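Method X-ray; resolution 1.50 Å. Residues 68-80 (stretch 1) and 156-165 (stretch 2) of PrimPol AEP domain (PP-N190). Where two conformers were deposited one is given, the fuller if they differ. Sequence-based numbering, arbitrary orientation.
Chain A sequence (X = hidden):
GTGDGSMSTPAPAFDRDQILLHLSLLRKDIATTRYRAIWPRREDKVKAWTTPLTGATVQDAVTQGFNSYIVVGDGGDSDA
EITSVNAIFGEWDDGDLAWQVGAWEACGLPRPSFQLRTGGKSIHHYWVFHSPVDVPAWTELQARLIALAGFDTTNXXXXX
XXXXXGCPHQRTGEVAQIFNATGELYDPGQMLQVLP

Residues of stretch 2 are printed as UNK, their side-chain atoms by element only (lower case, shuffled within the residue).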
ATOM      1  N   SER A  68      -4.050  -1.513  10.585  1.00 13.59           N
ATOM      2  CA  SER A  68      -3.384  -0.254  10.280  1.00 13.23           C
ATOM      3  C   SER A  68      -3.165  -0.114   8.782  1.00 12.84           C
ATOM      4  O   SER A  68      -2.640  -1.032   8.144  1.00 13.95           O
ATOM      5  CB  SER A  68      -2.037  -0.168  10.996  1.00 13.02           C
ATOM      6  OG  SER A  68      -2.206  -0.205  12.402  1.00 15.76           O
ATOM      7  N   TYR A  69      -3.522   1.055   8.247  1.00 12.97           N
ATOM      8  CA  TYR A  69      -3.442   1.359   6.824  1.00 12.56           C
ATOM      9  C   TYR A  69      -2.997   2.804   6.644  1.00 13.39           C
ATOM     10  O   TYR A  69      -3.232   3.660   7.507  1.00 13.43           O
ATOM     11  CB  TYR A  69      -4.799   1.198   6.121  1.00 13.41           C
ATOM     12  CG  TYR A  69      -5.428  -0.166   6.256  1.00 14.62           C
ATOM     13  CD1 TYR A  69      -6.127  -0.517   7.408  1.00 15.99           C
ATOM     14  CD2 TYR A  69      -5.326  -1.109   5.233  1.00 18.48           C
ATOM     15  CE1 TYR A  69      -6.711  -1.773   7.545  1.00 18.08           C
ATOM     16  CE2 TYR A  69      -5.904  -2.368   5.358  1.00 23.65           C
ATOM     17  CZ  TYR A  69      -6.601  -2.695   6.519  1.00 24.05           C
ATOM     18  OH  TYR A  69      -7.192  -3.936   6.669  1.00 25.82           O
ATOM     19  N   ILE A  70      -2.402   3.092   5.486  1.00 12.95           N
ATOM     20  CA  ILE A  70      -2.152   4.472   5.088  1.00 14.76           C
ATOM     21  C   ILE A  70      -2.734   4.722   3.706  1.00 13.55           C
ATOM     22  O   ILE A  70      -2.770   3.832   2.856  1.00 13.31           O
ATOM     23  CB  ILE A  70      -0.650   4.833   5.089  1.00 13.82           C
ATOM     24  CG1 ILE A  70       0.169   3.768   4.338  1.00 13.20           C
ATOM     25  CG2 ILE A  70      -0.165   5.056   6.527  1.00 15.09           C
ATOM     26  CD1 ILE A  70       1.624   4.200   4.092  1.00 16.03           C
ATOM     27  N   VAL A  71      -3.181   5.953   3.484  1.00 13.32           N
ATOM     28  CA  VAL A  71      -3.497   6.391   2.134  1.00 12.91           C
ATOM     29  C   VAL A  71      -2.187   6.540   1.369  1.00 13.51           C
ATOM     30  O   VAL A  71      -1.300   7.301   1.777  1.00 13.46           O
ATOM     31  CB  VAL A  71      -4.282   7.708   2.158  1.00 13.12           C
ATOM     32  CG1 VAL A  71      -4.666   8.118   0.735  1.00 13.37           C
ATOM     33  CG2 VAL A  71      -5.501   7.576   3.042  1.00 16.26           C
ATOM     34  N   VAL A  72      -2.048   5.800   0.267  1.00 13.57           N
ATOM     35  CA  VAL A  72      -0.802   5.860  -0.497  1.00 13.53           C
ATOM     36  C   VAL A  72      -0.684   7.201  -1.219  1.00 14.12           C
ATOM     37  O   VAL A  72       0.353   7.874  -1.148  1.00 15.31           O
ATOM     38  CB  VAL A  72      -0.703   4.665  -1.467  1.00 11.97           C
ATOM     39  CG1 VAL A  72       0.551   4.770  -2.334  1.00 15.01           C
ATOM     40  CG2 VAL A  72      -0.707   3.334  -0.698  1.00 13.92           C
ATOM     41  N   GLY A  73      -1.752   7.627  -1.894  1.00 12.98           N
ATOM     42  CA  GLY A  73      -1.733   8.911  -2.560  1.00 13.06           C
ATOM     43  C   GLY A  73      -1.645  10.076  -1.581  1.00 13.95           C
ATOM     44  O   GLY A  73      -1.837   9.944  -0.371  1.00 14.88           O
ATOM     45  N   ASP A  74      -1.356  11.253  -2.129  1.00 14.91           N
ATOM     46  CA  ASP A  74      -1.072  12.428  -1.325  1.00 13.65           C
ATOM     47  C   ASP A  74      -2.168  13.474  -1.468  1.00 14.34           C
ATOM     48  O   ASP A  74      -2.619  13.758  -2.581  1.00 16.43           O
ATOM     49  CB  ASP A  74       0.285  13.000  -1.709  1.00 17.58           C
ATOM     50  CG  ASP A  74       1.413  12.157  -1.162  1.00 20.86           C
ATOM     51  OD1 ASP A  74       1.398  11.919   0.069  1.00 22.31           O
ATOM     52  OD2 ASP A  74       2.286  11.709  -1.944  1.00 22.93           O
ATOM     53  N   GLY A  75      -2.603  14.030  -0.332  1.00 19.01           N
ATOM     54  CA  GLY A  75      -3.550  15.129  -0.355  1.00 18.76           C
ATOM     55  C   GLY A  75      -4.729  15.016   0.595  1.00 17.53           C
ATOM     56  O   GLY A  75      -5.390  16.025   0.856  1.00 21.53           O
ATOM     57  N   GLY A  76      -5.014  13.829   1.116  1.00 16.72           N
ATOM     58  CA  GLY A  76      -6.155  13.671   1.996  1.00 17.07           C
ATOM     59  C   GLY A  76      -6.697  12.255   1.949  1.00 17.94           C
ATOM     60  O   GLY A  76      -5.995  11.319   1.582  1.00 17.89           O
ATOM     61  N   ASP A  77      -7.971  12.130   2.327  1.00 17.98           N
ATOM     62  CA  ASP A  77      -8.605  10.838   2.564  1.00 20.55           C
ATOM     63  C   ASP A  77      -9.556  10.392   1.459  1.00 20.93           C
ATOM     64  O   ASP A  77      -9.865   9.194   1.373  1.00 22.52           O
ATOM     65  CB  ASP A  77      -9.401  10.871   3.877  1.00 18.38           C
ATOM     66  CG  ASP A  77      -8.521  11.034   5.084  1.00 23.99           C
ATOM     67  OD1 ASP A  77      -7.370  10.550   5.048  1.00 22.15           O
ATOM     68  OD2 ASP A  77      -8.974  11.648   6.076  1.00 28.71           O
ATOM     69  N   SER A  78     -10.069  11.313   0.655  1.00 18.31           N
ATOM     70  CA  SER A  78     -11.005  10.977  -0.409  1.00 19.76           C
ATOM     71  C   SER A  78     -10.338  11.182  -1.766  1.00 20.88           C
ATOM     72  O   SER A  78      -9.318  11.872  -1.882  1.00 17.11           O
ATOM     73  CB  SER A  78     -12.282  11.827  -0.303  1.00 23.98           C
ATOM     74  OG  SER A  78     -12.015  13.209  -0.510  1.00 26.27           O
ATOM     75  N   ASP A  79     -10.936  10.583  -2.800  1.00 18.65           N
ATOM     76  CA  ASP A  79     -10.348  10.671  -4.137  1.00 19.14           C
ATOM     77  C   ASP A  79     -10.157  12.117  -4.581  1.00 18.39           C
ATOM     78  O   ASP A  79      -9.101  12.468  -5.122  1.00 21.07           O
ATOM     79  CB  ASP A  79     -11.213   9.924  -5.154  1.00 22.54           C
ATOM     80  CG  ASP A  79     -11.189   8.421  -4.951  1.00 22.94           C
ATOM     81  OD1 ASP A  79     -10.256   7.913  -4.274  1.00 20.76           O
ATOM     82  OD2 ASP A  79     -12.104   7.745  -5.478  1.00 28.01           O
ATOM     83  N   ALA A  80     -11.159  12.977  -4.348  1.00 20.82           N
ATOM     84  CA  ALA A  80     -11.065  14.370  -4.780  1.00 20.89           C
ATOM     85  C   ALA A  80      -9.938  15.133  -4.094  1.00 19.91           C
ATOM     86  O   ALA A  80      -9.459  16.133  -4.643  1.00 22.51           O
ATOM     87  CB  ALA A  80     -12.387  15.089  -4.522  1.00 23.31           C
ATOM     88  N   UNK A 156      -8.234   0.454  -6.999  1.00 16.79           N
ATOM     89  CA  UNK A 156      -8.019   1.261  -8.162  1.00 18.37           C
ATOM     90  C   UNK A 156      -8.180   2.776  -8.033  1.00 18.85           C
ATOM     91  O   UNK A 156      -7.918   3.455  -8.970  1.00 20.84           O
ATOM     92  c   UNK A 156     -10.425   1.038  -8.964  1.00 20.48           C
ATOM     93  c   UNK A 156     -11.357   0.357  -9.965  1.00 32.17           C
ATOM     94  n   UNK A 156      -9.816  -0.396 -13.244  1.00 42.21           N
ATOM     95  c   UNK A 156      -8.989   0.772  -9.253  1.00 20.79           C
ATOM     96  n   UNK A 156     -10.784   0.375 -11.313  1.00 46.71           N
ATOM     97  c   UNK A 156     -10.258  -0.639 -12.018  1.00 48.47           C
ATOM     98  n   UNK A 156     -10.200  -1.858 -11.550  1.00 46.94           N
ATOM     99  N   UNK A 157      -8.643   3.264  -6.899  1.00 16.43           N
ATOM    100  CA  UNK A 157      -8.961   4.678  -6.730  1.00 18.57           C
ATOM    101  C   UNK A 157      -7.802   5.426  -6.076  1.00 15.80           C
ATOM    102  O   UNK A 157      -7.022   4.840  -5.318  1.00 15.90           O
ATOM    103  o   UNK A 157      -9.780   2.988  -4.450  1.00 19.03           O
ATOM    104  n   UNK A 157     -10.275   4.953  -3.460  1.00 21.32           N
ATOM    105  c   UNK A 157     -10.212   4.843  -5.872  1.00 19.07           C
ATOM    106  c   UNK A 157     -10.074   4.183  -4.531  1.00 22.06           C
ATOM    107  N   UNK A 158      -7.650   6.726  -6.336  1.00 18.43           N
ATOM    108  CA  UNK A 158      -6.430   7.415  -5.876  1.00 17.95           C
ATOM    109  C   UNK A 158      -6.308   7.546  -4.363  1.00 14.49           C
ATOM    110  O   UNK A 158      -5.181   7.697  -3.879  1.00 15.46           O
ATOM    111  c   UNK A 158      -6.507   8.790  -6.561  1.00 20.06           C
ATOM    112  c   UNK A 158      -8.456   7.557  -7.248  1.00 18.09           C
ATOM    113  c   UNK A 158      -7.929   8.933  -7.003  1.00 22.62           C
ATOM    114  N   UNK A 159      -7.394   7.481  -3.591  1.00 14.88           N
ATOM    115  CA  UNK A 159      -7.272   7.515  -2.138  1.00 14.40           C
ATOM    116  C   UNK A 159      -7.243   6.122  -1.513  1.00 15.79           C
ATOM    117  O   UNK A 159      -7.471   5.991  -0.302  1.00 17.79           O
ATOM    118  o   UNK A 159      -9.661   7.757  -1.741  1.00 17.94           O
ATOM    119  c   UNK A 159      -8.395   8.350  -1.523  1.00 16.31           C
ATOM    120  N   UNK A 160      -6.946   5.088  -2.298  1.00 14.97           N
ATOM    121  CA  UNK A 160      -6.892   3.728  -1.773  1.00 13.72           C
ATOM    122  C   UNK A 160      -5.898   3.633  -0.618  1.00 13.96           C
ATOM    123  O   UNK A 160      -4.775   4.146  -0.711  1.00 14.76           O
ATOM    124  c   UNK A 160      -6.493   2.755  -2.884  1.00 15.08           C
ATOM    125  c   UNK A 160      -9.866   0.460  -2.121  1.00 23.32           C
ATOM    126  c   UNK A 160      -6.255   1.313  -2.429  1.00 16.87           C
ATOM    127  n   UNK A 160     -10.973   0.838  -2.744  1.00 24.05           N
ATOM    128  n   UNK A 160      -9.897  -0.566  -1.279  1.00 27.84           N
ATOM    129  n   UNK A 160      -8.719   1.096  -2.343  1.00 19.22           N
ATOM    130  c   UNK A 160      -7.451   0.746  -1.697  1.00 18.42           C
ATOM    131  N   UNK A 161      -6.324   2.981   0.498  1.00 14.14           N
ATOM    132  CA  UNK A 161      -5.433   2.730   1.628  1.00 13.61           C
ATOM    133  C   UNK A 161      -4.810   1.352   1.469  1.00 16.20           C
ATOM    134  O   UNK A 161      -5.408   0.444   0.884  1.00 16.20           O
ATOM    135  c   UNK A 161      -6.767   4.230   3.159  1.00 13.61           C
ATOM    136  c   UNK A 161      -7.221   1.765   3.156  1.00 17.10           C
ATOM    137  c   UNK A 161      -6.159   2.856   2.989  1.00 13.14           C
ATOM    138  N   UNK A 162      -3.612   1.173   2.010  1.00 12.36           N
ATOM    139  CA  UNK A 162      -2.904  -0.098   1.980  0.75 13.17           C
ATOM    140  C   UNK A 162      -2.329  -0.387   3.357  1.00 13.24           C
ATOM    141  O   UNK A 162      -1.957   0.531   4.094  1.00 12.68           O
ATOM    142  c   UNK A 162      -2.278   0.058  -0.548  0.75 14.04           C
ATOM    143  c   UNK A 162      -1.813  -0.038   0.898  0.75 16.30           C
ATOM    144  c   UNK A 162      -1.554  -2.254  -1.474  0.75 25.77           C
ATOM    145  s   UNK A 162      -3.072  -1.422  -1.146  0.75 20.98           S
ATOM    146  N   UNK A 163      -2.241  -1.676   3.688  1.00 12.17           N
ATOM    147  CA  UNK A 163      -1.701  -2.110   4.974  1.00 12.15           C
ATOM    148  C   UNK A 163      -0.355  -1.457   5.247  1.00 11.77           C
ATOM    149  O   UNK A 163       0.518  -1.409   4.375  1.00 15.36           O
ATOM    150  n   UNK A 163      -4.557  -5.024   6.674  1.00 30.62           N
ATOM    151  c   UNK A 163      -4.648  -6.180   7.273  1.00 31.47           C
ATOM    152  n   UNK A 163      -5.760  -6.836   7.226  1.00 32.74           N
ATOM    153  c   UNK A 163      -2.762  -4.384   5.213  1.00 23.67           C
ATOM    154  n   UNK A 163      -3.663  -6.644   7.923  1.00 30.53           N
ATOM    155  c   UNK A 163      -1.505  -3.589   4.969  1.00 14.09           C
ATOM    156  c   UNK A 163      -3.352  -4.248   6.605  1.00 25.25           C
ATOM    157  N   UNK A 164      -0.181  -0.939   6.464  1.00 11.79           N
ATOM    158  CA  UNK A 164       1.026  -0.234   6.876  1.00 12.25           C
ATOM    159  C   UNK A 164       2.047  -1.215   7.465  1.00 12.71           C
ATOM    160  O   UNK A 164       1.708  -2.028   8.334  1.00 12.76           O
ATOM    161  c   UNK A 164       1.205   2.556   9.650  1.00 15.62           C
ATOM    162  c   UNK A 164       1.760   1.655   8.534  1.00 12.79           C
ATOM    163  c   UNK A 164       0.642   0.850   7.888  1.00 12.85           C
ATOM    164  c   UNK A 164       2.534   2.463   7.483  1.00 14.57           C
ATOM    165  N   UNK A 165       3.292  -1.144   6.982  1.00 12.46           N
ATOM    166  CA  UNK A 165       4.366  -1.986   7.506  1.00 11.10           C
ATOM    167  C   UNK A 165       4.617  -1.673   8.973  1.00 12.62           C
ATOM    168  O   UNK A 165       4.435  -0.542   9.424  1.00 14.86           O
ATOM    169  c   UNK A 165       5.662  -1.775   6.717  1.00 12.87           C
TER
HETATM  170  O   HOH W   1      -3.697   5.721  -2.603  1.00 14.86           O
HETATM  171  O   HOH W   2      -9.022   6.791   1.677  1.00 23.14           O

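Position 156 has three carbons, a nitrogen, then a carbon carrying two more nitrogens. It touches nothing on stretch 1. This is R156.

Position 157 has two carbons, the second carrying one oxygen and one nitrogen. That nitrogen lies 3.1 Å from D79 OD1. This is N157, and its ND2 donates to the carboxylate.

Position 158 has three carbons closing a ring onto the backbone N. The ring atom bound to N lies 3.5 Å from D79 OD1. This is P158.

Position 159 has one carbon and one oxygen. The oxygen is 2.6 Å from D79 OD1. This is S159, whose OG donates to D79.

Position 160 has three carbons, a nitrogen, and a carbon with two nitrogens. Its CB points away from stretch 1. This is R160, with NE and NH1 each hydrogen-bonded to N157 OD1 at 3.0 Å.

Position 161 has three carbons, branched at CB. One branch reaches V71 CG2 at 3.6 Å, and CB lies 3.8 Å from Y69 CB. This is V161.

Position 162 has an unbranched chain of two carbons, a sulfur and a carbon. Its second carbon packs 3.6 Å from V72 CG2. This is M162.

Position 163 has three carbons, a nitrogen, then a carbon carrying two more nitrogens. CB points away, but the chain nitrogen comes 2.9 Å from Y69 OH. This is R163; NE donates a weak hydrogen bond there.

Position 164 has four carbons, forked at the second. One fork tip lies 3.9 Å from I70 CG2. This is L164.

Position 165 has a single carbon, which points away from stretch 1. This is A165.

The contact is an antiparallel strand pairing continued by a polar clasp. I70 N donates to M162 O, and M162 N to I70 O, both at 2.9 Å. L164 N to S68 O, 3.0 Å, extends the ladder; V72 N to R160 O, 3.3 Å, is weak. V71 and V161 share one face of the sheet, I70 and M162 the other. Beyond the strands, N157 to R160 form a type I turn. D79 OD1 gathers N157 ND2, S159 OG and S159 N, the last at 3.0 Å, and so holds the turn. Water 1 links G73 N to P158 O and R160 O; water 2 bridges D77 O and S159 O. An ideal CB on G73 would clash with P158 O, at 2.6 Å.

Stretch 2 156-165: RNPSRVMRLA
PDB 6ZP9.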